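Local structure of DyP-type peroxidase (Thermobifida cellulosilytica, 4GS1) at residues 113-116 / 117-121; 257-260 / 261-265; 327-330 / 331-335. The protein probably uses hydrogen peroxide and a bound haem to oxidise dyes and related substrates, as a peroxidase of the dye-decolorizing (DyP) family. One frame throughout, in Å; residues are numbered along the deposited sequence.

In the fold
The contacts follow one another along the chain as contact 1, contact 2 and contact 3. Contact 1 lies in the N-terminal DyP domain, on helix 113-118 just after strand 106-111, an outermost strand of its four-stranded antiparallel sheet. Contacts 2 and 3 share the C-terminal domain, which holds a second such sheet with the same strand order. The two matching sheets fit the duplicated ferredoxin-like fold of DyP peroxidases. Contact 2 opens helix 259-266, and contact 3 closes the hairpin of strands 318-328 and 334-344. Their centres are about 24 Å apart. Contact 1 is about 46 Å from contact 2 and about 37 Å from contact 3, centre to centre. The haem is about 8 Å from the Val-265 side chain in contact 2.

Contact 1. Residues 113-116 / 117-121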
loop_
_atom_site.group_PDB
_atom_site.type_symbol
_atom_site.label_atom_id
_atom_site.label_comp_id
_atom_site.label_asym_id
_atom_site.label_seq_id
_atom_site.Cartn_x
_atom_site.Cartn_y
_atom_site.Cartn_z
ATOM N N GLY B 113 -24.439 -13.331 1.438
ATOM C CA GLY B 113 -25.549 -14.256 1.273
ATOM C C GLY B 113 -25.207 -15.676 1.700
ATOM O O GLY B 113 -26.050 -16.389 2.241
ATOM N N SER B 114 -23.967 -16.091 1.463
ATOM C CA SER B 114 -23.542 -17.451 1.817
ATOM C C SER B 114 -23.565 -17.720 3.326
ATOM O O SER B 114 -23.642 -18.876 3.750
ATOM C CB SER B 114 -22.155 -17.742 1.246
ATOM O OG SER B 114 -21.212 -16.783 1.705
ATOM N N LEU B 115 -23.491 -16.665 4.134
ATOM C CA LEU B 115 -23.627 -16.823 5.582
ATOM C C LEU B 115 -25.030 -17.307 5.907
ATOM O O LEU B 115 -25.218 -18.207 6.732
ATOM C CB LEU B 115 -23.354 -15.504 6.319
ATOM C CG LEU B 115 -23.382 -15.640 7.849
ATOM C CD1 LEU B 115 -22.096 -16.279 8.361
ATOM C CD2 LEU B 115 -23.617 -14.312 8.537
ATOM N N LEU B 116 -26.022 -16.700 5.263
ATOM C CA LEU B 116 -27.409 -17.073 5.517
ATOM C C LEU B 116 -27.660 -18.502 5.055
ATOM O O LEU B 116 -28.395 -19.252 5.706
ATOM C CB LEU B 116 -28.379 -16.083 4.857
ATOM C CG LEU B 116 -28.591 -14.762 5.610
ATOM C CD1 LEU B 116 -27.391 -13.805 5.485
ATOM C CD2 LEU B 116 -29.853 -14.079 5.125
ATOM N N GLU B 117 -27.029 -18.896 3.953
ATOM C CA GLU B 117 -27.146 -20.281 3.489
ATOM C C GLU B 117 -26.560 -21.263 4.512
ATOM O O GLU B 117 -27.174 -22.283 4.827
ATOM C CB GLU B 117 -26.500 -20.469 2.109
ATOM C CG GLU B 117 -27.166 -19.659 0.991
ATOM C CD GLU B 117 -28.686 -19.839 0.936
ATOM O OE1 GLU B 117 -29.168 -20.973 1.164
ATOM O OE2 GLU B 117 -29.403 -18.844 0.667
ATOM N N ALA B 118 -25.381 -20.944 5.043
ATOM C CA ALA B 118 -24.752 -21.794 6.057
ATOM C C ALA B 118 -25.592 -21.903 7.331
ATOM O O ALA B 118 -25.547 -22.920 8.020
ATOM C CB ALA B 118 -23.357 -21.283 6.392
ATOM N N MET B 119 -26.339 -20.849 7.652
ATOM C CA MET B 119 -27.192 -20.858 8.841
ATOM C C MET B 119 -28.562 -21.474 8.563
ATOM O O MET B 119 -29.420 -21.476 9.446
ATOM C CB MET B 119 -27.386 -19.439 9.393
ATOM C CG MET B 119 -26.107 -18.747 9.817
ATOM S SD MET B 119 -26.369 -17.112 10.550
ATOM C CE MET B 119 -27.148 -16.230 9.204
ATOM N N ASP B 120 -28.759 -21.987 7.346
ATOM C CA ASP B 120 -30.057 -22.526 6.924
ATOM C C ASP B 120 -31.126 -21.458 7.152
ATOM O O ASP B 120 -32.169 -21.710 7.757
ATOM C CB ASP B 120 -30.384 -23.828 7.675
ATOM C CG ASP B 120 -31.574 -24.575 7.086
ATOM O OD1 ASP B 120 -31.838 -24.448 5.870
ATOM O OD2 ASP B 120 -32.250 -25.301 7.845
ATOM N N ALA B 121 -30.842 -20.254 6.663
ATOM C CA ALA B 121 -31.710 -19.105 6.888
ATOM C C ALA B 121 -32.081 -18.385 5.597
ATOM O O ALA B 121 -32.134 -17.154 5.559
ATOM C CB ALA B 121 -31.056 -18.138 7.863
#
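Met-119, just past the end of helix 113-118, folds its methyl end back against Leu-115 and Leu-116 of the last turn. Its chain runs straight through chi2 and then bends at chi3 (-61°). The bend brings Met-119 CE to 4.0 Å from Leu-115 CG and 4.1 Å from Leu-116 CG. CE thus sits against both leucines, and each of them crosses the methionine at a slant. The two leucines differ at the first torsion. Leu-115 sets CG opposite its backbone N (chi1 -176°), while Leu-116 sets CG opposite its carbonyl carbon. Met-119 CG also packs on Leu-115 O, at 3.3 Å.

The helix ends here in a Schellman motif. Asp-120 has positive phi (54°), and the chain turns back on the last turn. Ala-121 N then bonds to Leu-116 O at 2.8 Å, while Asp-120 N bonds to Glu-117 O. Met-119 N is held by Leu-115 O at 3.0 Å and makes only a weak bond to Leu-116 O. Ala-121 CB packs beside the same carbonyl, 3.6 Å from Leu-116 O.

Glu-117 bends at chi2, and its OE2 makes a salt bridge with Arg-125. Ser-114 OG bonds to Asp-148. Leu-115 and Met-119 pack on Ala-73 of helix 66-90. Leu-116 and Met-119 meet Leu-392 of the C-terminal helix 390-393.

Contact 2. Residues 257-260 / 261-265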
loop_
_atom_site.group_PDB
_atom_site.type_symbol
_atom_site.label_atom_id
_atom_site.label_comp_id
_atom_site.label_asym_id
_atom_site.label_seq_id
_atom_site.Cartn_x
_atom_site.Cartn_y
_atom_site.Cartn_z
ATOM N N LEU B 257 -2.833 5.333 -26.047
ATOM C CA LEU B 257 -3.806 6.327 -26.521
ATOM C C LEU B 257 -3.324 7.756 -26.270
ATOM O O LEU B 257 -2.781 8.049 -25.204
ATOM C CB LEU B 257 -5.149 6.145 -25.793
ATOM C CG LEU B 257 -6.018 4.919 -26.075
ATOM C CD1 LEU B 257 -7.323 5.014 -25.280
ATOM C CD2 LEU B 257 -6.309 4.796 -27.570
ATOM N N ASP B 258 -3.540 8.656 -27.229
ATOM C CA ASP B 258 -3.301 10.071 -26.952
ATOM C C ASP B 258 -4.383 10.611 -26.012
ATOM O O ASP B 258 -5.408 9.949 -25.794
ATOM C CB ASP B 258 -3.190 10.909 -28.241
ATOM C CG ASP B 258 -4.444 10.858 -29.107
ATOM O OD1 ASP B 258 -5.578 10.797 -28.573
ATOM O OD2 ASP B 258 -4.292 10.906 -30.351
ATOM N N VAL B 259 -4.163 11.797 -25.455
ATOM C CA VAL B 259 -5.106 12.347 -24.468
ATOM C C VAL B 259 -6.541 12.496 -24.997
ATOM O O VAL B 259 -7.484 12.069 -24.332
ATOM C CB VAL B 259 -4.585 13.659 -23.816
ATOM C CG1 VAL B 259 -5.687 14.365 -23.036
ATOM C CG2 VAL B 259 -3.410 13.354 -22.900
ATOM N N PRO B 260 -6.722 13.071 -26.198
ATOM C CA PRO B 260 -8.107 13.187 -26.674
ATOM C C PRO B 260 -8.842 11.843 -26.801
ATOM O O PRO B 260 -10.043 11.780 -26.525
ATOM C CB PRO B 260 -7.941 13.840 -28.050
ATOM C CG PRO B 260 -6.691 14.641 -27.928
ATOM C CD PRO B 260 -5.781 13.815 -27.066
ATOM N N ASP B 261 -8.146 10.783 -27.205
ATOM C CA ASP B 261 -8.799 9.481 -27.285
ATOM C C ASP B 261 -9.148 8.926 -25.898
ATOM O O ASP B 261 -10.207 8.322 -25.720
ATOM C CB ASP B 261 -7.948 8.483 -28.086
ATOM C CG ASP B 261 -8.000 8.742 -29.583
ATOM O OD1 ASP B 261 -8.990 9.340 -30.060
ATOM O OD2 ASP B 261 -7.049 8.333 -30.281
ATOM N N ARG B 262 -8.273 9.146 -24.923
ATOM C CA ARG B 262 -8.570 8.734 -23.546
ATOM C C ARG B 262 -9.809 9.447 -23.037
ATOM O O ARG B 262 -10.639 8.853 -22.341
ATOM C CB ARG B 262 -7.401 9.051 -22.607
ATOM C CG ARG B 262 -6.141 8.267 -22.908
ATOM C CD ARG B 262 -5.035 8.638 -21.938
ATOM N NE ARG B 262 -3.727 8.283 -22.480
ATOM C CZ ARG B 262 -2.570 8.503 -21.868
ATOM N NH1 ARG B 262 -2.547 9.066 -20.673
ATOM N NH2 ARG B 262 -1.438 8.143 -22.457
ATOM N N GLU B 263 -9.914 10.728 -23.374
ATOM C CA GLU B 263 -11.066 11.523 -22.954
ATOM C C GLU B 263 -12.346 11.010 -23.590
ATOM O O GLU B 263 -13.390 11.000 -22.944
ATOM C CB GLU B 263 -10.843 13.011 -23.274
ATOM C CG GLU B 263 -9.708 13.615 -22.426
ATOM C CD GLU B 263 -9.371 15.053 -22.768
ATOM O OE1 GLU B 263 -9.518 15.447 -23.946
ATOM O OE2 GLU B 263 -8.927 15.786 -21.848
ATOM N N ARG B 264 -12.258 10.550 -24.836
ATOM C CA ARG B 264 -13.435 10.009 -25.525
ATOM C C ARG B 264 -13.870 8.640 -24.993
ATOM O O ARG B 264 -15.044 8.271 -25.112
ATOM C CB ARG B 264 -13.210 9.951 -27.042
ATOM C CG ARG B 264 -13.270 11.299 -27.720
ATOM C CD ARG B 264 -12.793 11.228 -29.166
ATOM N NE ARG B 264 -12.427 12.555 -29.640
ATOM C CZ ARG B 264 -11.215 12.905 -30.054
ATOM N NH1 ARG B 264 -10.224 12.020 -30.112
ATOM N NH2 ARG B 264 -11.009 14.148 -30.447
ATOM N N VAL B 265 -12.946 7.888 -24.399
ATOM C CA VAL B 265 -13.327 6.623 -23.761
ATOM C C VAL B 265 -14.311 6.877 -22.611
ATOM O O VAL B 265 -15.285 6.140 -22.441
ATOM C CB VAL B 265 -12.086 5.845 -23.249
ATOM C CG1 VAL B 265 -12.499 4.688 -22.348
ATOM C CG2 VAL B 265 -11.279 5.314 -24.427
HETATM O O HOH W 1 -4.746 7.619 -29.745
HETATM O O HOH W 2 -11.497 14.467 -26.419
#
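Asp-258 turns its carboxylate between its own backbone N and carbonyl carbon (chi1 60°), which brings OD1 to Asp-261 N. With CG opposite its carbonyl carbon (chi1 -65°) and the chain extended to NE, Arg-262 runs back along the helix start to Leu-257 O.

Asp-258 is the N-cap of helix 259-266. Its OD1 accepts from Asp-261 N in a fairly straight bond (158°), with Asp-258 OD1 and Asp-261 N 2.9 Å apart. Asp-261 OD2 is 3.3 Å from Asp-258 OD1, and the two carboxylates probably repel. Water 1 links Asp-258 N to Asp-261 OD2, though its distance to OD2 is very short. Asp-261 OD1 has Arg-264 NH1 as a salt-bridge partner at 3.0 Å, though the hydrogen bond within it is weak. The Arg-264 guanidinium lies with one face over Pro-260 O, and Arg-264 NH1 is 3.6 Å from Pro-260 CB.

Arg-262 NE bonds to Leu-257 O at 2.9 Å, approaching from above the carbonyl plane. NH2 adds a weak bond to the same oxygen. The aliphatic part of the arginine packs too, with Arg-262 CG 3.7 Å from Leu-257 CB. Leu-257 CD1 meets Val-265 CG2 at 4.1 Å.

Arg-262 also makes a cation-pi contact with Trp-254 of the preceding helix 251-256. Glu-263 OE2 accepts from Leu-270 N, in the loop after this helix. Leu-257 packs on Tyr-368, next to strand 369-379.

Contact 3. Residues 327-330 / 331-335; sequences GWRD and DGVRD
A beta hairpin closes here through a type I turn from Arg-329 to Gly-332, with Trp-328 and Arg-334 facing each other as a non-hydrogen-bonded antiparallel pair. Gly-332 N bonds to Arg-329 O, and Arg-329 N to Val-333 O at 2.9 Å. Asp-331 adds an Asx turn. Asp-331 OD1 accepts from Val-333 N at 2.9 Å, from above the carboxylate plane.

The guanidinium of Arg-334 lies over the face of the Trp-328 ring, with the planes 18° apart. Arg-334 CZ is 4.2 Å from the centroid of the Trp-328 six-membered ring, a cation-pi contact. The chain bends at chi2 (79°), which carries Arg-334 CD over the rim of the indole, 3.4 Å from Trp-328 CE2. Arg-334 NH1 also bonds to Gly-327 O, which lies in the guanidinium plane, at 3.1 Å. Asp-335 N reaches Gly-327 O from the opposite face of its carbonyl plane, at 2.8 Å. The stack and the NH1 bond should together limit the arginine's rotation. In the conformer given, Arg-329 NE makes a long, weak salt bridge with Asp-335 OD2 (3.5 Å).

Arg-334 NH1 has a further partner in Asp-325 of strand 318-328, and NH2 pairs with Asp-166 of the second subunit. Trp-328 packs on Ser-181 of that subunit, so the hairpin end belongs to the dimer interface. In the same conformer Arg-329 NH1 bridges to Glu-372 on strand 369-379, the far outermost strand of the same sheet.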
loop_
_atom_site.group_PDB
_atom_site.type_symbol
_atom_site.label_atom_id
_atom_site.label_comp_id
_atom_site.label_asym_id
_atom_site.label_seq_id
_atom_site.Cartn_x
_atom_site.Cartn_y
_atom_site.Cartn_z
ATOM N N GLY B 327 1.903 -4.210 -7.866
ATOM C CA GLY B 327 3.137 -4.428 -8.602
ATOM C C GLY B 327 2.940 -5.059 -9.962
ATOM O O GLY B 327 2.149 -4.573 -10.779
ATOM N N TRP B 328 3.699 -6.128 -10.211
ATOM C CA TRP B 328 3.691 -6.819 -11.493
ATOM C C TRP B 328 3.535 -8.316 -11.267
ATOM O O TRP B 328 4.085 -8.867 -10.311
ATOM C CB TRP B 328 5.003 -6.521 -12.258
ATOM C CG TRP B 328 5.043 -5.107 -12.791
ATOM C CD1 TRP B 328 4.726 -4.700 -14.054
ATOM C CD2 TRP B 328 5.365 -3.916 -12.056
ATOM N NE1 TRP B 328 4.849 -3.335 -14.156
ATOM C CE2 TRP B 328 5.238 -2.830 -12.940
ATOM C CE3 TRP B 328 5.770 -3.671 -10.738
ATOM C CZ2 TRP B 328 5.492 -1.516 -12.552
ATOM C CZ3 TRP B 328 6.007 -2.367 -10.348
ATOM C CH2 TRP B 328 5.870 -1.303 -11.256
ATOM N N ARG B 329 2.790 -8.968 -12.149
ATOM C CA ARG B 329 2.662 -10.418 -12.104
ATOM C C ARG B 329 3.891 -11.074 -12.707
ATOM O O ARG B 329 4.796 -10.392 -13.190
ATOM C CB ARG B 329 1.408 -10.865 -12.851
ATOM C CG ARG B 329 0.153 -10.260 -12.272
ATOM C CD ARG B 329 -1.108 -10.760 -12.933
ATOM N NE ARG B 329 -2.254 -10.462 -12.083
ATOM C CZ ARG B 329 -3.514 -10.424 -12.498
ATOM N NH1 ARG B 329 -4.477 -10.143 -11.637
ATOM N NH2 ARG B 329 -3.804 -10.663 -13.766
ATOM N N ASP B 330 3.917 -12.399 -12.685
ATOM C CA ASP B 330 5.074 -13.137 -13.185
ATOM C C ASP B 330 5.339 -12.952 -14.684
ATOM O O ASP B 330 6.467 -13.150 -15.141
ATOM C CB ASP B 330 4.957 -14.620 -12.815
ATOM C CG ASP B 330 4.945 -14.847 -11.308
ATOM O OD1 ASP B 330 5.563 -14.047 -10.568
ATOM O OD2 ASP B 330 4.318 -15.832 -10.861
ATOM N N ASP B 331 4.320 -12.557 -15.444
ATOM C CA ASP B 331 4.515 -12.279 -16.868
ATOM C C ASP B 331 4.933 -10.830 -17.101
ATOM O O ASP B 331 5.077 -10.383 -18.242
ATOM C CB ASP B 331 3.265 -12.621 -17.685
ATOM C CG ASP B 331 2.009 -11.947 -17.156
ATOM O OD1 ASP B 331 2.125 -10.958 -16.401
ATOM O OD2 ASP B 331 0.899 -12.407 -17.507
ATOM N N GLY B 332 5.126 -10.095 -16.014
ATOM C CA GLY B 332 5.553 -8.714 -16.116
ATOM C C GLY B 332 4.421 -7.753 -16.432
ATOM O O GLY B 332 4.669 -6.567 -16.662
ATOM N N VAL B 333 3.188 -8.251 -16.448
ATOM C CA VAL B 333 2.030 -7.359 -16.604
ATOM C C VAL B 333 1.649 -6.686 -15.284
ATOM O O VAL B 333 1.637 -7.316 -14.214
ATOM C CB VAL B 333 0.788 -8.041 -17.245
ATOM C CG1 VAL B 333 -0.011 -8.843 -16.222
ATOM C CG2 VAL B 333 -0.117 -6.988 -17.882
ATOM N N ARG B 334 1.370 -5.392 -15.380
ATOM C CA ARG B 334 1.012 -4.570 -14.235
ATOM C C ARG B 334 -0.224 -5.112 -13.535
ATOM O O ARG B 334 -1.253 -5.368 -14.172
ATOM C CB ARG B 334 0.749 -3.145 -14.714
ATOM C CG ARG B 334 0.668 -2.104 -13.619
ATOM C CD ARG B 334 2.060 -1.707 -13.162
ATOM N NE ARG B 334 2.030 -0.470 -12.392
ATOM C CZ ARG B 334 2.018 -0.418 -11.065
ATOM N NH1 ARG B 334 2.042 -1.544 -10.353
ATOM N NH2 ARG B 334 1.977 0.751 -10.454
ATOM N N ASP B 335 -0.127 -5.281 -12.219
ATOM C CA ASP B 335 -1.282 -5.661 -11.423
ATOM C C ASP B 335 -1.660 -4.449 -10.589
ATOM O O ASP B 335 -1.262 -4.330 -9.421
ATOM C CB ASP B 335 -0.936 -6.829 -10.499
ATOM C CG ASP B 335 -2.166 -7.469 -9.886
ATOM O OD1 ASP B 335 -3.280 -6.927 -10.067
ATOM O OD2 ASP B 335 -2.019 -8.514 -9.214
#